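Local coordinates for protein 2-hydroxyhepta-2,4-diene-1,7-dioate isomerase (Mycobacterium abscessus, PDB 3RR6) that is not characterised in detail but probably acts as a metal-dependent isomerase or hydrolase of the fumarylacetoacetate hydrolase family, at residues I123-P128 with E139-Y144; C129-A134 with V217-T222. All blocks are in the same frame, centred on the assembly; numbering follows the deposited sequence. Where two conformers were deposited one is given.

Contact 1 of 2, residues I123-P128 with E139-Y144; sequences IVIGRP and ENILGY. With EDO (1,2-ethanediol), chain G.
Val-124 faces both Leu-142 and Gly-143 across an antiparallel strand pair, so the two strands meet at a classic beta bulge. Val-124 N reaches Gly-143 O at 2.9 Å in a nearly straight bond, while Val-124 O takes Leu-142 N at 2.8 Å and the more distant Gly-143 N only weakly. The extra residue shifts the register by one, and Gly-126 N resumes the pairing with Asn-140 O at 2.8 Å, the N-H pointing straight at the oxygen (175°). Glycine suits position 126 because a side chain there would be driven into Leu-142 N. An ethanediol, probably from the crystallisation liquor, lies by Gly-126 CA; its bond to Glu-139 O is weak and unsettled.

On the face carrying Ile-123 and Tyr-144, Ile-123 and Ile-141 cross obliquely. Ile-123 turns CG2 anti to its backbone N, which sends this methyl against Ile-141 CG1 (3.8 Å) and CD1, while its CG1 branch lies beside the tyrosine ring, near CE1. Val-210 of helix 210-220 packs on all three, and such broad apolar groups suit a surface largely covered by the helix. On the other face the Val-124 and Leu-142 side chains lie side by side, pointing the same way, CG1 to CD2 at 4.1 Å.

Beyond the strands, Arg-127 in the conformer given stretches past Asn-140, with Glu-139 O over one guanidinium face, a less certain placement. The Glu-139 carboxylate forms a salt bridge with Arg-136. Asn-140 gives its ND2 to Arg-136 O and rests OD1 against Arg-127 CB.

Contact 2 of 2, residues C129-A134 with V217-T222; sequences CKDVPA and VSAVMT. With EDO (1,2-ethanediol), chain I.
A loop-to-helix contact joins residues 129-134, part of the irregular link between strands 115-125 and 141-152, to the C-terminal end of helix 210-220. Ser-218 is its pivot, offering both a backbone and a side-chain acceptor to successive loop amides. Asp-131 N bonds Ser-218 O at 2.9 Å and almost straight (174°), although it approaches from above the carbonyl plane. Val-132 N donates to Ser-218 OG at 3.0 Å. Chi1 of 74° places this hydroxyl between the serine's own N and carbonyl carbon, the crowded position, where it also bonds Val-214 O one turn back; a small hydroxyl suits this buried place.

Lys-130 lies across the helix end. The chi2 bend (74°) brings its CD to 3.2 Å from Ser-218 O and across the Thr-222 side chain at about a right angle; the chi4 bend then turns NZ toward a water that bonds Val-220 O. Charged residues suit this solvent-exposed part of the contact, and the ammonium near helix-end carbonyls is probably favourable. Lys-130 N donates to O1 of an ethanediol, probably from the crystallisation liquor, at 3.0 Å. Cys-129 O receives a CA-H...O contact from Thr-222.

Neighbouring elements extend the join: Cys-129 pairs by backbone with Leu-223, Ala-134 N bonds Glu-215 of the same helix, and Val-217 of the helix and Met-221 just after it pack on Val-68 and Ile-91 of strands 67-70 and 91-94.

In the fold
Both contacts lie in the fumarylacetoacetate hydrolase family region, on the same side of the chain's centre and with their own centres about 12 Å apart. Along the chain the order is 123-128, 129-134, 139-144, then 217-222, so the segments interleave. The first two follow one another directly: strand 115-125 runs out of contact 1 into the loop of contact 2, which returns to strand 141-152. Asn-140 touches Cys-129 and Val-132, joining the contacts directly. Helix 210-220 serves both, Val-210 and Val-214 meeting the strand pair and its C-terminal end the loop. A local strand connection is thereby tied to a helix end more than eighty residues later in the chain.

Contact 1 of 2, residues I123-P128 with E139-Y144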
ATOM      1  N   ILE A 123      -3.983  -3.943  -0.508  1.00 10.14           N
ATOM      2  CA  ILE A 123      -4.265  -5.374  -0.645  1.00 10.40           C
ATOM      3  C   ILE A 123      -3.094  -6.021  -1.379  1.00 10.48           C
ATOM      4  O   ILE A 123      -2.642  -5.505  -2.402  1.00 10.72           O
ATOM      5  CB  ILE A 123      -5.511  -5.584  -1.521  1.00 10.22           C
ATOM      6  CG1 ILE A 123      -6.751  -4.926  -0.920  1.00 11.37           C
ATOM      7  CG2 ILE A 123      -5.782  -7.082  -1.769  1.00 12.36           C
ATOM      8  CD1 ILE A 123      -7.864  -4.752  -1.950  1.00 13.20           C
ATOM      9  N   VAL A 124      -2.606  -7.150  -0.877  1.00  9.99           N
ATOM     10  CA  VAL A 124      -1.601  -7.933  -1.587  1.00 10.48           C
ATOM     11  C   VAL A 124      -2.226  -9.258  -2.018  1.00 10.37           C
ATOM     12  O   VAL A 124      -2.693 -10.044  -1.180  1.00 11.31           O
ATOM     13  CB  VAL A 124      -0.328  -8.183  -0.756  1.00 10.17           C
ATOM     14  CG1 VAL A 124       0.718  -8.926  -1.610  1.00 11.59           C
ATOM     15  CG2 VAL A 124       0.242  -6.850  -0.202  1.00 12.62           C
ATOM     16  N   ILE A 125      -2.231  -9.501  -3.328  1.00 10.54           N
ATOM     17  CA  ILE A 125      -2.808 -10.716  -3.923  1.00 10.79           C
ATOM     18  C   ILE A 125      -1.889 -11.915  -3.691  1.00 11.64           C
ATOM     19  O   ILE A 125      -0.661 -11.793  -3.739  1.00 11.82           O
ATOM     20  CB  ILE A 125      -3.054 -10.491  -5.441  1.00 11.32           C
ATOM     21  CG1 ILE A 125      -4.059  -9.347  -5.645  1.00 11.45           C
ATOM     22  CG2 ILE A 125      -3.469 -11.773  -6.165  1.00 11.53           C
ATOM     23  CD1 ILE A 125      -5.470  -9.610  -5.146  1.00 12.91           C
ATOM     24  N   GLY A 126      -2.489 -13.065  -3.382  1.00 12.53           N
ATOM     25  CA  GLY A 126      -1.728 -14.273  -3.070  1.00 13.62           C
ATOM     26  C   GLY A 126      -1.869 -15.444  -4.031  1.00 14.64           C
ATOM     27  O   GLY A 126      -1.153 -16.430  -3.886  1.00 16.15           O
ATOM     28  N   ARG A 127      -2.787 -15.337  -4.995  1.00 15.39           N
ATOM     29  CA  ARG A 127      -3.036 -16.393  -5.973  0.50 16.07           C
ATOM     30  C   ARG A 127      -3.269 -15.768  -7.339  1.00 15.74           C
ATOM     31  O   ARG A 127      -3.789 -14.660  -7.424  1.00 14.89           O
ATOM     32  CB  ARG A 127      -4.284 -17.185  -5.590  0.50 16.89           C
ATOM     33  CG  ARG A 127      -4.225 -17.855  -4.242  0.50 20.04           C
ATOM     34  CD  ARG A 127      -5.426 -18.750  -4.042  0.50 23.80           C
ATOM     35  NE  ARG A 127      -5.291 -19.584  -2.857  0.50 27.12           N
ATOM     36  CZ  ARG A 127      -6.128 -20.567  -2.541  0.50 29.61           C
ATOM     37  NH1 ARG A 127      -7.170 -20.832  -3.323  0.50 30.59           N
ATOM     38  NH2 ARG A 127      -5.931 -21.281  -1.442  0.50 31.28           N
ATOM     39  N   PRO A 128      -2.888 -16.475  -8.421  1.00 15.66           N
ATOM     40  CA  PRO A 128      -3.292 -15.986  -9.730  1.00 15.59           C
ATOM     41  C   PRO A 128      -4.806 -16.087  -9.864  1.00 15.65           C
ATOM     42  O   PRO A 128      -5.391 -17.117  -9.520  1.00 16.44           O
ATOM     43  CB  PRO A 128      -2.581 -16.929 -10.710  1.00 16.18           C
ATOM     44  CG  PRO A 128      -2.224 -18.091  -9.958  1.00 17.75           C
ATOM     45  CD  PRO A 128      -2.191 -17.769  -8.502  1.00 16.47           C
ATOM     46  N   GLU A 139      -9.924 -15.478  -0.168  1.00 14.88           N
ATOM     47  CA  GLU A 139      -9.142 -16.676  -0.482  1.00 15.77           C
ATOM     48  C   GLU A 139      -8.023 -16.406  -1.499  1.00 15.26           C
ATOM     49  O   GLU A 139      -7.119 -17.226  -1.644  1.00 16.40           O
ATOM     50  CB  GLU A 139     -10.041 -17.856  -0.904  1.00 16.64           C
ATOM     51  CG  GLU A 139     -10.670 -17.764  -2.272  1.00 17.66           C
ATOM     52  CD  GLU A 139     -11.636 -18.900  -2.571  1.00 21.83           C
ATOM     53  OE1 GLU A 139     -11.929 -19.702  -1.660  1.00 24.51           O
ATOM     54  OE2 GLU A 139     -12.106 -18.986  -3.719  1.00 23.69           O
ATOM     55  N   ASN A 140      -8.080 -15.257  -2.182  1.00 13.68           N
ATOM     56  CA  ASN A 140      -7.068 -14.843  -3.158  1.00 13.44           C
ATOM     57  C   ASN A 140      -6.135 -13.756  -2.643  1.00 12.97           C
ATOM     58  O   ASN A 140      -5.257 -13.308  -3.383  1.00 13.66           O
ATOM     59  CB  ASN A 140      -7.748 -14.355  -4.437  1.00 13.15           C
ATOM     60  CG  ASN A 140      -8.406 -15.491  -5.197  1.00 14.53           C
ATOM     61  OD1 ASN A 140      -7.721 -16.312  -5.803  1.00 16.56           O
ATOM     62  ND2 ASN A 140      -9.736 -15.575  -5.116  1.00 15.76           N
ATOM     63  N   ILE A 141      -6.331 -13.340  -1.395  1.00 12.34           N
ATOM     64  CA  ILE A 141      -5.549 -12.272  -0.773  1.00 11.79           C
ATOM     65  C   ILE A 141      -4.530 -12.853   0.201  1.00 12.14           C
ATOM     66  O   ILE A 141      -4.888 -13.596   1.130  1.00 13.30           O
ATOM     67  CB  ILE A 141      -6.478 -11.252  -0.073  1.00 11.43           C
ATOM     68  CG1 ILE A 141      -7.285 -10.477  -1.132  1.00 11.84           C
ATOM     69  CG2 ILE A 141      -5.672 -10.307   0.839  1.00 11.92           C
ATOM     70  CD1 ILE A 141      -8.436  -9.632  -0.549  1.00 12.27           C
ATOM     71  N   LEU A 142      -3.256 -12.531  -0.017  1.00 11.85           N
ATOM     72  CA  LEU A 142      -2.200 -12.883   0.933  1.00 11.98           C
ATOM     73  C   LEU A 142      -2.389 -12.163   2.267  1.00 12.49           C
ATOM     74  O   LEU A 142      -2.374 -12.783   3.343  1.00 13.88           O
ATOM     75  CB  LEU A 142      -0.827 -12.546   0.342  1.00 12.09           C
ATOM     76  CG  LEU A 142       0.374 -12.757   1.257  1.00 12.28           C
ATOM     77  CD1 LEU A 142       0.499 -14.230   1.628  1.00 14.19           C
ATOM     78  CD2 LEU A 142       1.665 -12.260   0.595  1.00 13.62           C
ATOM     79  N   GLY A 143      -2.556 -10.850   2.191  1.00 12.20           N
ATOM     80  CA  GLY A 143      -2.739 -10.026   3.370  1.00 11.59           C
ATOM     81  C   GLY A 143      -2.719  -8.557   3.010  1.00 11.10           C
ATOM     82  O   GLY A 143      -2.906  -8.193   1.843  1.00 10.92           O
ATOM     83  N   TYR A 144      -2.487  -7.726   4.020  1.00 11.37           N
ATOM     84  CA  TYR A 144      -2.644  -6.271   3.887  1.00 11.18           C
ATOM     85  C   TYR A 144      -1.394  -5.567   4.352  1.00 11.23           C
ATOM     86  O   TYR A 144      -0.736  -6.002   5.294  1.00 11.57           O
ATOM     87  CB  TYR A 144      -3.851  -5.770   4.692  1.00 11.75           C
ATOM     88  CG  TYR A 144      -5.118  -6.442   4.247  1.00 11.77           C
ATOM     89  CD1 TYR A 144      -5.837  -5.958   3.165  1.00 12.57           C
ATOM     90  CD2 TYR A 144      -5.542  -7.618   4.841  1.00 13.81           C
ATOM     91  CE1 TYR A 144      -6.970  -6.598   2.716  1.00 12.75           C
ATOM     92  CE2 TYR A 144      -6.680  -8.275   4.386  1.00 13.66           C
ATOM     93  CZ  TYR A 144      -7.378  -7.766   3.326  1.00 14.03           C
ATOM     94  OH  TYR A 144      -8.501  -8.420   2.874  1.00 14.57           O
TER
HETATM   95  C1  EDO G 267      -4.491 -16.415   1.575  1.00 34.32           C
HETATM   96  O1  EDO G 267      -5.856 -16.044   1.859  1.00 32.60           O
HETATM   97  C2  EDO G 267      -4.329 -17.122   0.229  1.00 34.35           C
HETATM   98  O2  EDO G 267      -4.129 -16.208  -0.863  1.00 34.15           O

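Contact 2 of 2, residues C129-A134 with V217-T222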
ATOM      1  N   CYS A 129      -5.446 -15.018 -10.332  1.00 14.96           N
ATOM      2  CA  CYS A 129      -6.901 -14.984 -10.339  1.00 14.91           C
ATOM      3  C   CYS A 129      -7.477 -14.005 -11.344  1.00 14.44           C
ATOM      4  O   CYS A 129      -6.810 -13.079 -11.777  1.00 14.34           O
ATOM      5  CB  CYS A 129      -7.452 -14.696  -8.933  1.00 15.03           C
ATOM      6  SG  CYS A 129      -6.939 -13.134  -8.186  1.00 15.70           S
ATOM      7  N   LYS A 130      -8.725 -14.263 -11.720  1.00 14.25           N
ATOM      8  CA  LYS A 130      -9.465 -13.510 -12.728  1.00 14.41           C
ATOM      9  C   LYS A 130     -10.954 -13.733 -12.466  1.00 14.56           C
ATOM     10  O   LYS A 130     -11.360 -14.839 -12.090  1.00 15.06           O
ATOM     11  CB  LYS A 130      -9.096 -14.005 -14.124  1.00 14.67           C
ATOM     12  CG  LYS A 130      -9.763 -13.270 -15.284  1.00 15.72           C
ATOM     13  CD  LYS A 130      -9.168 -11.893 -15.505  1.00 16.03           C
ATOM     14  CE  LYS A 130      -9.995 -11.087 -16.488  1.00 18.14           C
ATOM     15  NZ  LYS A 130      -9.957 -11.652 -17.851  1.00 19.22           N
ATOM     16  N   ASP A 131     -11.770 -12.701 -12.663  1.00 14.28           N
ATOM     17  CA  ASP A 131     -13.229 -12.820 -12.492  1.00 15.03           C
ATOM     18  C   ASP A 131     -13.609 -13.352 -11.112  1.00 14.57           C
ATOM     19  O   ASP A 131     -14.472 -14.247 -10.979  1.00 15.70           O
ATOM     20  CB  ASP A 131     -13.837 -13.717 -13.584  1.00 15.93           C
ATOM     21  CG  ASP A 131     -13.651 -13.164 -14.972  1.00 18.25           C
ATOM     22  OD1 ASP A 131     -13.702 -11.933 -15.138  1.00 21.26           O
ATOM     23  OD2 ASP A 131     -13.477 -13.974 -15.914  1.00 22.74           O
ATOM     24  N   VAL A 132     -12.977 -12.803 -10.082  1.00 13.64           N
ATOM     25  CA  VAL A 132     -13.228 -13.222  -8.704  1.00 13.39           C
ATOM     26  C   VAL A 132     -14.479 -12.523  -8.186  1.00 13.56           C
ATOM     27  O   VAL A 132     -14.544 -11.299  -8.195  1.00 14.01           O
ATOM     28  CB  VAL A 132     -12.035 -12.853  -7.787  1.00 13.18           C
ATOM     29  CG1 VAL A 132     -12.273 -13.326  -6.351  1.00 13.77           C
ATOM     30  CG2 VAL A 132     -10.733 -13.441  -8.317  1.00 13.50           C
ATOM     31  N   PRO A 133     -15.491 -13.284  -7.719  1.00 13.90           N
ATOM     32  CA  PRO A 133     -16.607 -12.623  -7.043  1.00 14.17           C
ATOM     33  C   PRO A 133     -16.173 -12.074  -5.682  1.00 13.98           C
ATOM     34  O   PRO A 133     -15.263 -12.622  -5.058  1.00 13.33           O
ATOM     35  CB  PRO A 133     -17.641 -13.743  -6.873  1.00 14.94           C
ATOM     36  CG  PRO A 133     -16.862 -14.997  -6.942  1.00 16.10           C
ATOM     37  CD  PRO A 133     -15.614 -14.747  -7.719  1.00 14.58           C
ATOM     38  N   ALA A 134     -16.814 -10.997  -5.229  1.00 13.86           N
ATOM     39  CA  ALA A 134     -16.423 -10.342  -3.980  1.00 14.15           C
ATOM     40  C   ALA A 134     -16.321 -11.327  -2.820  1.00 14.74           C
ATOM     41  O   ALA A 134     -15.397 -11.255  -2.017  1.00 15.41           O
ATOM     42  CB  ALA A 134     -17.383  -9.219  -3.651  1.00 14.37           C
ATOM     43  N   VAL A 217     -11.479  -5.051 -10.139  1.00 10.72           N
ATOM     44  CA  VAL A 217     -10.156  -5.093 -10.777  1.00 10.62           C
ATOM     45  C   VAL A 217      -9.954  -6.431 -11.492  1.00 11.35           C
ATOM     46  O   VAL A 217      -9.487  -6.463 -12.623  1.00 10.91           O
ATOM     47  CB  VAL A 217      -9.038  -4.827  -9.783  1.00 10.66           C
ATOM     48  CG1 VAL A 217      -7.658  -5.016 -10.468  1.00 11.29           C
ATOM     49  CG2 VAL A 217      -9.165  -3.425  -9.205  1.00 10.81           C
ATOM     50  N   SER A 218     -10.319  -7.538 -10.839  1.00 11.24           N
ATOM     51  CA  SER A 218     -10.092  -8.852 -11.447  1.00 11.42           C
ATOM     52  C   SER A 218     -11.049  -9.165 -12.593  1.00 12.15           C
ATOM     53  O   SER A 218     -10.794 -10.091 -13.351  1.00 12.29           O
ATOM     54  CB  SER A 218     -10.133  -9.959 -10.400  1.00 12.04           C
ATOM     55  OG  SER A 218     -11.462 -10.218  -9.983  1.00 12.21           O
ATOM     56  N   ALA A 219     -12.146  -8.421 -12.733  1.00 12.11           N
ATOM     57  CA  ALA A 219     -12.995  -8.556 -13.911  1.00 12.44           C
ATOM     58  C   ALA A 219     -12.309  -7.950 -15.139  1.00 12.59           C
ATOM     59  O   ALA A 219     -12.541  -8.387 -16.271  1.00 14.09           O
ATOM     60  CB  ALA A 219     -14.348  -7.872 -13.672  1.00 13.07           C
ATOM     61  N   VAL A 220     -11.480  -6.939 -14.901  1.00 12.04           N
ATOM     62  CA  VAL A 220     -10.716  -6.270 -15.967  1.00 11.74           C
ATOM     63  C   VAL A 220      -9.473  -7.060 -16.341  1.00 11.54           C
ATOM     64  O   VAL A 220      -9.286  -7.404 -17.503  1.00 11.90           O
ATOM     65  CB  VAL A 220     -10.280  -4.856 -15.543  1.00 11.06           C
ATOM     66  CG1 VAL A 220      -9.530  -4.155 -16.675  1.00 11.70           C
ATOM     67  CG2 VAL A 220     -11.478  -4.016 -15.150  1.00 11.54           C
ATOM     68  N   MET A 221      -8.630  -7.353 -15.351  1.00 11.20           N
ATOM     69  CA  MET A 221      -7.284  -7.874 -15.605  1.00 11.38           C
ATOM     70  C   MET A 221      -6.956  -9.035 -14.684  1.00 11.20           C
ATOM     71  O   MET A 221      -7.358  -9.055 -13.511  1.00 11.41           O
ATOM     72  CB  MET A 221      -6.236  -6.768 -15.431  1.00 11.30           C
ATOM     73  CG  MET A 221      -6.219  -6.116 -14.064  1.00 12.03           C
ATOM     74  SD  MET A 221      -5.175  -4.636 -14.015  1.00 13.75           S
ATOM     75  CE  MET A 221      -6.212  -3.466 -14.906  1.00 15.58           C
ATOM     76  N   THR A 222      -6.205  -9.989 -15.217  1.00 11.27           N
ATOM     77  CA  THR A 222      -5.634 -11.052 -14.402  1.00 12.03           C
ATOM     78  C   THR A 222      -4.713 -10.450 -13.337  1.00 11.78           C
ATOM     79  O   THR A 222      -3.920  -9.538 -13.607  1.00 11.88           O
ATOM     80  CB  THR A 222      -4.857 -12.047 -15.268  1.00 12.30           C
ATOM     81  OG1 THR A 222      -5.769 -12.775 -16.098  1.00 12.89           O
ATOM     82  CG2 THR A 222      -4.074 -13.036 -14.408  1.00 13.36           C
TER
HETATM   83  C1  EDO I 269      -9.744 -17.261 -10.274  1.00 31.46           C
HETATM   84  O1  EDO I 269      -9.437 -17.136 -11.672  1.00 35.50           O
HETATM   85  C2  EDO I 269     -10.963 -16.449  -9.858  1.00 31.52           C
HETATM   86  O2  EDO I 269     -12.192 -16.851 -10.508  1.00 30.10           O
HETATM   87  O   HOH W   1     -10.563  -9.356 -19.270  1.00 21.50           O
HETATM   88  O   HOH W   2     -13.773 -10.682 -17.230  1.00 39.07           O